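Local coordinates for protein putative phosphomannomutase (Thermus thermophilus, PDB 1TUO) that probably catalyses the magnesium-dependent transfer of a phosphate group within a sugar phosphate, at residues Ala159-Leu164 against Lys194-His199; Ala166-Lys171 against Ser352-Glu357. All blocks are in the same frame, centred on the assembly; numbering follows the deposited sequence.

Contact 1: Ala159-Leu164 against Lys194-His199; sequences AYFEAL and KGFLRH
A phenylalanine ring lies against bare helix backbone where helix 157-165 meets helix 192-199. F161 is the knob, seated in a hole formed by G195, F196, R198 and H199. Its CG is anti to the carbonyl carbon (chi1 -69°), and one face of the ring rests on the peptide link between G195 and F196, with F161 CZ 3.5 Å from F196 N and 3.7 Å from G195 C. A CB on G195 would clash with F161 CZ, so the missing side chain lets the ring settle this deep. The helix segments cross at -73°, their axes 9.7 Å apart, and both fall within the alpha/beta/alpha domain II region of the phosphohexomutase family. H199, its CG anti to the backbone N, lays one imidazole face over F161 CB, a CH-pi contact of 3.8 Å from CB to the ring centroid. At the ring's edge, H199 NE2 donates a short 2.5 Å hydrogen bond to the anti lone pair of E162 OE1. H199 ND1 bonds weakly to E158 OE1, and carboxylates at both nitrogens would probably favour a protonated imidazole, although K165 offsets part of E162's charge. An alanine at H199 would lose the E162 bond and the face over F161 CB, and would probably loosen this joint. F196 CB packs 3.7 Å from F161 CD1, while L164 CB approaches F196 CE1 obliquely at 3.8 Å.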
ATOM      1  N   ALA A 159     -20.746  -0.735  -3.578  1.00 24.77           N
ATOM      2  CA  ALA A 159     -20.729  -0.189  -2.226  1.00 23.25           C
ATOM      3  C   ALA A 159     -19.380   0.464  -1.932  1.00 21.52           C
ATOM      4  O   ALA A 159     -19.314   1.483  -1.245  1.00 21.59           O
ATOM      5  CB  ALA A 159     -21.016  -1.290  -1.208  1.00 24.47           C
ATOM      6  N   TYR A 160     -18.310  -0.135  -2.447  1.00 21.25           N
ATOM      7  CA  TYR A 160     -16.967   0.406  -2.255  1.00 20.55           C
ATOM      8  C   TYR A 160     -16.878   1.771  -2.938  1.00 21.47           C
ATOM      9  O   TYR A 160     -16.303   2.711  -2.391  1.00 22.13           O
ATOM     10  CB  TYR A 160     -15.928  -0.554  -2.842  1.00 21.66           C
ATOM     11  CG  TYR A 160     -14.497  -0.050  -2.787  1.00 20.48           C
ATOM     12  CD1 TYR A 160     -13.884   0.267  -1.566  1.00 21.02           C
ATOM     13  CD2 TYR A 160     -13.754   0.108  -3.955  1.00 20.56           C
ATOM     14  CE1 TYR A 160     -12.559   0.735  -1.520  1.00 20.08           C
ATOM     15  CE2 TYR A 160     -12.437   0.570  -3.919  1.00 22.21           C
ATOM     16  CZ  TYR A 160     -11.847   0.884  -2.703  1.00 21.42           C
ATOM     17  OH  TYR A 160     -10.550   1.361  -2.687  1.00 22.83           O
ATOM     18  N   PHE A 161     -17.451   1.876  -4.131  1.00 21.83           N
ATOM     19  CA  PHE A 161     -17.432   3.140  -4.857  1.00 23.56           C
ATOM     20  C   PHE A 161     -18.206   4.201  -4.079  1.00 24.27           C
ATOM     21  O   PHE A 161     -17.787   5.358  -4.001  1.00 22.85           O
ATOM     22  CB  PHE A 161     -18.035   2.974  -6.258  1.00 23.41           C
ATOM     23  CG  PHE A 161     -17.198   2.137  -7.194  1.00 25.51           C
ATOM     24  CD1 PHE A 161     -15.806   2.143  -7.110  1.00 25.92           C
ATOM     25  CD2 PHE A 161     -17.804   1.369  -8.181  1.00 25.17           C
ATOM     26  CE1 PHE A 161     -15.034   1.395  -7.998  1.00 27.58           C
ATOM     27  CE2 PHE A 161     -17.042   0.618  -9.075  1.00 28.88           C
ATOM     28  CZ  PHE A 161     -15.653   0.631  -8.982  1.00 26.40           C
ATOM     29  N   GLU A 162     -19.337   3.807  -3.501  1.00 24.44           N
ATOM     30  CA  GLU A 162     -20.137   4.741  -2.717  1.00 26.33           C
ATOM     31  C   GLU A 162     -19.355   5.237  -1.509  1.00 25.67           C
ATOM     32  O   GLU A 162     -19.470   6.396  -1.118  1.00 26.53           O
ATOM     33  CB  GLU A 162     -21.437   4.077  -2.256  1.00 28.36           C
ATOM     34  CG  GLU A 162     -22.516   4.069  -3.317  1.00 32.38           C
ATOM     35  CD  GLU A 162     -22.957   5.476  -3.689  1.00 34.09           C
ATOM     36  OE1 GLU A 162     -22.821   5.852  -4.871  1.00 36.07           O
ATOM     37  OE2 GLU A 162     -23.437   6.204  -2.796  1.00 37.48           O
ATOM     38  N   ALA A 163     -18.566   4.351  -0.913  1.00 26.36           N
ATOM     39  CA  ALA A 163     -17.764   4.724   0.243  1.00 26.86           C
ATOM     40  C   ALA A 163     -16.693   5.730  -0.179  1.00 26.92           C
ATOM     41  O   ALA A 163     -16.459   6.720   0.517  1.00 26.56           O
ATOM     42  CB  ALA A 163     -17.116   3.488   0.848  1.00 26.82           C
ATOM     43  N   LEU A 164     -16.051   5.467  -1.318  1.00 26.28           N
ATOM     44  CA  LEU A 164     -15.007   6.350  -1.838  1.00 27.02           C
ATOM     45  C   LEU A 164     -15.559   7.746  -2.083  1.00 28.60           C
ATOM     46  O   LEU A 164     -14.948   8.744  -1.699  1.00 28.27           O
ATOM     47  CB  LEU A 164     -14.436   5.797  -3.151  1.00 26.69           C
ATOM     48  CG  LEU A 164     -13.546   4.552  -3.069  1.00 24.31           C
ATOM     49  CD1 LEU A 164     -13.161   4.101  -4.468  1.00 25.94           C
ATOM     50  CD2 LEU A 164     -12.299   4.866  -2.247  1.00 27.81           C
ATOM     51  N   LYS A 194     -11.914   3.579 -13.542  1.00 27.03           N
ATOM     52  CA  LYS A 194     -12.926   3.843 -14.565  1.00 29.58           C
ATOM     53  C   LYS A 194     -14.278   3.543 -13.940  1.00 29.47           C
ATOM     54  O   LYS A 194     -15.244   4.293 -14.110  1.00 31.38           O
ATOM     55  CB  LYS A 194     -12.738   2.931 -15.777  1.00 33.31           C
ATOM     56  CG  LYS A 194     -11.481   3.179 -16.583  1.00 38.07           C
ATOM     57  CD  LYS A 194     -11.440   2.245 -17.783  1.00 41.99           C
ATOM     58  CE  LYS A 194     -10.193   2.456 -18.617  1.00 43.43           C
ATOM     59  NZ  LYS A 194     -10.165   1.514 -19.774  1.00 46.14           N
ATOM     60  N   GLY A 195     -14.334   2.435 -13.207  1.00 27.81           N
ATOM     61  CA  GLY A 195     -15.561   2.037 -12.551  1.00 27.55           C
ATOM     62  C   GLY A 195     -16.098   3.113 -11.624  1.00 27.46           C
ATOM     63  O   GLY A 195     -17.265   3.487 -11.721  1.00 28.44           O
ATOM     64  N   PHE A 196     -15.252   3.616 -10.730  1.00 26.30           N
ATOM     65  CA  PHE A 196     -15.673   4.653  -9.790  1.00 25.20           C
ATOM     66  C   PHE A 196     -16.212   5.898 -10.491  1.00 25.81           C
ATOM     67  O   PHE A 196     -17.247   6.441 -10.103  1.00 26.39           O
ATOM     68  CB  PHE A 196     -14.517   5.085  -8.888  1.00 23.58           C
ATOM     69  CG  PHE A 196     -14.811   6.331  -8.101  1.00 22.03           C
ATOM     70  CD1 PHE A 196     -15.609   6.281  -6.964  1.00 23.14           C
ATOM     71  CD2 PHE A 196     -14.347   7.570  -8.539  1.00 23.23           C
ATOM     72  CE1 PHE A 196     -15.945   7.446  -6.275  1.00 23.18           C
ATOM     73  CE2 PHE A 196     -14.676   8.743  -7.858  1.00 21.03           C
ATOM     74  CZ  PHE A 196     -15.478   8.680  -6.724  1.00 22.37           C
ATOM     75  N   LEU A 197     -15.485   6.358 -11.502  1.00 26.04           N
ATOM     76  CA  LEU A 197     -15.878   7.550 -12.243  1.00 27.74           C
ATOM     77  C   LEU A 197     -17.212   7.344 -12.949  1.00 29.30           C
ATOM     78  O   LEU A 197     -18.094   8.209 -12.898  1.00 29.02           O
ATOM     79  CB  LEU A 197     -14.794   7.914 -13.258  1.00 26.13           C
ATOM     80  CG  LEU A 197     -13.460   8.357 -12.645  1.00 25.51           C
ATOM     81  CD1 LEU A 197     -12.401   8.463 -13.733  1.00 25.15           C
ATOM     82  CD2 LEU A 197     -13.636   9.692 -11.926  1.00 26.48           C
ATOM     83  N   ARG A 198     -17.354   6.203 -13.613  1.00 30.36           N
ATOM     84  CA  ARG A 198     -18.590   5.895 -14.314  1.00 32.26           C
ATOM     85  C   ARG A 198     -19.704   5.807 -13.279  1.00 31.93           C
ATOM     86  O   ARG A 198     -20.844   6.183 -13.547  1.00 32.79           O
ATOM     87  CB  ARG A 198     -18.453   4.569 -15.067  1.00 33.28           C
ATOM     88  CG  ARG A 198     -19.767   3.979 -15.557  1.00 36.51           C
ATOM     89  CD  ARG A 198     -19.930   2.578 -14.994  1.00 39.53           C
ATOM     90  NE  ARG A 198     -19.843   2.593 -13.535  1.00 41.38           N
ATOM     91  CZ  ARG A 198     -19.567   1.530 -12.788  1.00 42.05           C
ATOM     92  NH1 ARG A 198     -19.345   0.350 -13.358  1.00 42.60           N
ATOM     93  NH2 ARG A 198     -19.513   1.647 -11.468  1.00 41.25           N
ATOM     94  N   HIS A 199     -19.356   5.327 -12.089  1.00 31.59           N
ATOM     95  CA  HIS A 199     -20.314   5.185 -11.000  1.00 30.95           C
ATOM     96  C   HIS A 199     -20.895   6.522 -10.541  1.00 32.16           C
ATOM     97  O   HIS A 199     -22.079   6.610 -10.201  1.00 31.29           O
ATOM     98  CB  HIS A 199     -19.656   4.499  -9.804  1.00 30.58           C
ATOM     99  CG  HIS A 199     -20.552   4.377  -8.610  1.00 29.60           C
ATOM    100  ND1 HIS A 199     -21.510   3.392  -8.496  1.00 30.27           N
ATOM    101  CD2 HIS A 199     -20.641   5.121  -7.483  1.00 29.39           C
ATOM    102  CE1 HIS A 199     -22.148   3.533  -7.348  1.00 29.03           C
ATOM    103  NE2 HIS A 199     -21.640   4.574  -6.714  1.00 31.47           N
TER

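Contact 2: Ala166-Lys171 against Ser352-Glu357; sequences AHLDLK and SLLLLE
The polar part of this contact centres on the carboxylate of E357, which reaches from helix 348-362 to the turn ahead of helix 170-173. Its chain is extended, with CG anti to the backbone N (chi1 -173°), and this carries OE1 to the backbone of D169. D169 N donates to E357 OE1 over 2.8 Å in an almost straight bond, with 175° at the hydrogen, arriving from above the carboxylate plane. Alongside this bond, D169 CB comes within 3.6 Å of E357 CD, in van der Waals contact. A water lies 2.9 Å from both E357 OE1 and H167 O and links the two. The other oxygen, E357 OE2, is hydrogen-bonded to Y277 OH and forms a salt bridge with K281, so the buried carboxylate is gripped at both oxygens; the nearby lysine would be expected to keep it ionised.

The apolar part is carried by L168. L168 CD1 meets L353 CD1 at 3.8 Å, the side chains crossing at about a right angle, whereas L168 CD2 sits among L353, L354 and E357 OE1, touching L354 CD2 at 3.6 Å in an oblique approach.

D169 turns its own carboxylate away from E357, and OD1 accepts a hydrogen bond from A172 N. This is a side-chain N-cap: the residue that starts helix 170-173 is also fastened through its main-chain N-H to a helix in the domain III region.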
ATOM      1  N   ALA A 166     -17.730   9.417  -0.682  1.00 32.11           N
ATOM      2  CA  ALA A 166     -17.856  10.188   0.548  1.00 31.74           C
ATOM      3  C   ALA A 166     -16.582  10.897   1.000  1.00 32.81           C
ATOM      4  O   ALA A 166     -16.626  11.735   1.903  1.00 33.51           O
ATOM      5  CB  ALA A 166     -18.362   9.281   1.666  1.00 34.20           C
ATOM      6  N   HIS A 167     -15.450  10.573   0.382  1.00 31.76           N
ATOM      7  CA  HIS A 167     -14.181  11.187   0.772  1.00 31.78           C
ATOM      8  C   HIS A 167     -13.527  11.981  -0.347  1.00 30.89           C
ATOM      9  O   HIS A 167     -12.346  12.329  -0.263  1.00 31.85           O
ATOM     10  CB  HIS A 167     -13.216  10.103   1.254  1.00 32.51           C
ATOM     11  CG  HIS A 167     -13.784   9.237   2.331  1.00 34.05           C
ATOM     12  ND1 HIS A 167     -14.166   9.734   3.558  1.00 35.22           N
ATOM     13  CD2 HIS A 167     -14.070   7.914   2.354  1.00 35.02           C
ATOM     14  CE1 HIS A 167     -14.664   8.756   4.291  1.00 36.43           C
ATOM     15  NE2 HIS A 167     -14.617   7.640   3.583  1.00 35.12           N
ATOM     16  N   LEU A 168     -14.300  12.279  -1.384  1.00 28.20           N
ATOM     17  CA  LEU A 168     -13.786  13.018  -2.527  1.00 27.28           C
ATOM     18  C   LEU A 168     -14.647  14.226  -2.872  1.00 28.32           C
ATOM     19  O   LEU A 168     -15.859  14.224  -2.646  1.00 29.63           O
ATOM     20  CB  LEU A 168     -13.701  12.085  -3.738  1.00 26.58           C
ATOM     21  CG  LEU A 168     -12.652  10.975  -3.636  1.00 25.11           C
ATOM     22  CD1 LEU A 168     -12.991   9.845  -4.589  1.00 26.45           C
ATOM     23  CD2 LEU A 168     -11.278  11.554  -3.946  1.00 23.55           C
ATOM     24  N   ASP A 169     -14.010  15.264  -3.403  1.00 27.53           N
ATOM     25  CA  ASP A 169     -14.727  16.468  -3.807  1.00 27.55           C
ATOM     26  C   ASP A 169     -15.086  16.233  -5.269  1.00 26.58           C
ATOM     27  O   ASP A 169     -14.300  16.529  -6.166  1.00 25.32           O
ATOM     28  CB  ASP A 169     -13.827  17.696  -3.674  1.00 29.97           C
ATOM     29  CG  ASP A 169     -14.587  18.996  -3.847  1.00 32.60           C
ATOM     30  OD1 ASP A 169     -15.434  19.071  -4.762  1.00 32.33           O
ATOM     31  OD2 ASP A 169     -14.328  19.947  -3.076  1.00 33.96           O
ATOM     32  N   LEU A 170     -16.272  15.682  -5.509  1.00 26.24           N
ATOM     33  CA  LEU A 170     -16.694  15.384  -6.867  1.00 27.61           C
ATOM     34  C   LEU A 170     -16.786  16.627  -7.744  1.00 27.90           C
ATOM     35  O   LEU A 170     -16.462  16.579  -8.929  1.00 26.59           O
ATOM     36  CB  LEU A 170     -18.034  14.636  -6.847  1.00 28.23           C
ATOM     37  CG  LEU A 170     -18.012  13.310  -6.075  1.00 29.82           C
ATOM     38  CD1 LEU A 170     -19.370  12.631  -6.185  1.00 30.35           C
ATOM     39  CD2 LEU A 170     -16.922  12.395  -6.629  1.00 30.22           C
ATOM     40  N   LYS A 171     -17.221  17.737  -7.158  1.00 30.20           N
ATOM     41  CA  LYS A 171     -17.343  18.990  -7.897  1.00 31.74           C
ATOM     42  C   LYS A 171     -15.966  19.417  -8.403  1.00 31.39           C
ATOM     43  O   LYS A 171     -15.799  19.783  -9.567  1.00 30.28           O
ATOM     44  CB  LYS A 171     -17.931  20.070  -6.986  1.00 34.44           C
ATOM     45  CG  LYS A 171     -18.225  21.388  -7.673  1.00 39.78           C
ATOM     46  CD  LYS A 171     -18.940  22.345  -6.725  1.00 43.48           C
ATOM     47  CE  LYS A 171     -19.184  23.701  -7.375  1.00 45.52           C
ATOM     48  NZ  LYS A 171     -20.032  23.596  -8.596  1.00 47.57           N
ATOM     49  N   SER A 352      -5.061   7.279  -5.760  1.00 16.96           N
ATOM     50  CA  SER A 352      -5.093   7.697  -7.152  1.00 17.93           C
ATOM     51  C   SER A 352      -6.135   8.792  -7.346  1.00 18.41           C
ATOM     52  O   SER A 352      -5.873   9.807  -7.995  1.00 20.36           O
ATOM     53  CB  SER A 352      -5.427   6.512  -8.057  1.00 17.88           C
ATOM     54  OG  SER A 352      -4.401   5.538  -8.008  1.00 20.55           O
ATOM     55  N   LEU A 353      -7.317   8.587  -6.775  1.00 18.48           N
ATOM     56  CA  LEU A 353      -8.391   9.562  -6.909  1.00 18.86           C
ATOM     57  C   LEU A 353      -8.088  10.889  -6.216  1.00 19.00           C
ATOM     58  O   LEU A 353      -8.480  11.947  -6.714  1.00 19.65           O
ATOM     59  CB  LEU A 353      -9.710   8.963  -6.403  1.00 18.72           C
ATOM     60  CG  LEU A 353     -10.202   7.806  -7.284  1.00 19.16           C
ATOM     61  CD1 LEU A 353     -11.364   7.065  -6.629  1.00 20.44           C
ATOM     62  CD2 LEU A 353     -10.611   8.361  -8.644  1.00 19.43           C
ATOM     63  N   LEU A 354      -7.389  10.853  -5.082  1.00 18.92           N
ATOM     64  CA  LEU A 354      -7.046  12.099  -4.396  1.00 19.51           C
ATOM     65  C   LEU A 354      -5.978  12.850  -5.188  1.00 20.39           C
ATOM     66  O   LEU A 354      -5.969  14.083  -5.219  1.00 20.12           O
ATOM     67  CB  LEU A 354      -6.563  11.825  -2.970  1.00 20.75           C
ATOM     68  CG  LEU A 354      -7.663  11.387  -1.993  1.00 22.34           C
ATOM     69  CD1 LEU A 354      -7.043  10.891  -0.699  1.00 24.59           C
ATOM     70  CD2 LEU A 354      -8.609  12.559  -1.722  1.00 23.20           C
ATOM     71  N   LEU A 355      -5.073  12.116  -5.830  1.00 19.57           N
ATOM     72  CA  LEU A 355      -4.050  12.775  -6.638  1.00 20.83           C
ATOM     73  C   LEU A 355      -4.774  13.506  -7.763  1.00 20.37           C
ATOM     74  O   LEU A 355      -4.484  14.661  -8.060  1.00 21.08           O
ATOM     75  CB  LEU A 355      -3.071  11.752  -7.224  1.00 19.21           C
ATOM     76  CG  LEU A 355      -2.077  11.212  -6.195  1.00 20.93           C
ATOM     77  CD1 LEU A 355      -1.340  10.001  -6.740  1.00 19.60           C
ATOM     78  CD2 LEU A 355      -1.099  12.328  -5.821  1.00 20.96           C
ATOM     79  N   LEU A 356      -5.731  12.816  -8.374  1.00 21.23           N
ATOM     80  CA  LEU A 356      -6.527  13.385  -9.451  1.00 21.54           C
ATOM     81  C   LEU A 356      -7.274  14.622  -8.941  1.00 21.65           C
ATOM     82  O   LEU A 356      -7.324  15.658  -9.618  1.00 21.27           O
ATOM     83  CB  LEU A 356      -7.514  12.330  -9.967  1.00 23.16           C
ATOM     84  CG  LEU A 356      -8.369  12.671 -11.189  1.00 24.62           C
ATOM     85  CD1 LEU A 356      -7.483  12.953 -12.391  1.00 24.03           C
ATOM     86  CD2 LEU A 356      -9.301  11.497 -11.478  1.00 24.06           C
ATOM     87  N   GLU A 357      -7.848  14.521  -7.744  1.00 21.55           N
ATOM     88  CA  GLU A 357      -8.571  15.652  -7.162  1.00 22.02           C
ATOM     89  C   GLU A 357      -7.638  16.848  -6.952  1.00 23.53           C
ATOM     90  O   GLU A 357      -7.975  17.976  -7.322  1.00 24.40           O
ATOM     91  CB  GLU A 357      -9.196  15.270  -5.816  1.00 22.20           C
ATOM     92  CG  GLU A 357     -10.103  16.365  -5.229  1.00 22.58           C
ATOM     93  CD  GLU A 357     -10.601  16.045  -3.831  1.00 23.54           C
ATOM     94  OE1 GLU A 357     -11.262  15.001  -3.655  1.00 25.33           O
ATOM     95  OE2 GLU A 357     -10.335  16.841  -2.904  1.00 25.00           O
TER
HETATM   96  O   HOH W   1     -11.159  14.917  -0.723  1.00 31.67           O

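How the contacts relate
From the N terminus, helix 157-165 comes first and leads through a short turn into helix 170-173, so the first segments of both contacts are near neighbours in sequence. Contact 1 closes a loop of 29 residues, through strand 180-183 to helix 192-199, within the domain II region. Contact 2 closes a far longer one of 180 residues, joining the domain II region to helix 348-362 in the domain III region. Because their segments alternate, the two loops cross instead of nesting. The contact centres are about 11 Å apart, and F196 bridges them: F196 CZ packs 3.5 Å from L168 CD1, and F196 CD2 lies 3.6 Å from L353 CD1, making one continuous apolar cluster.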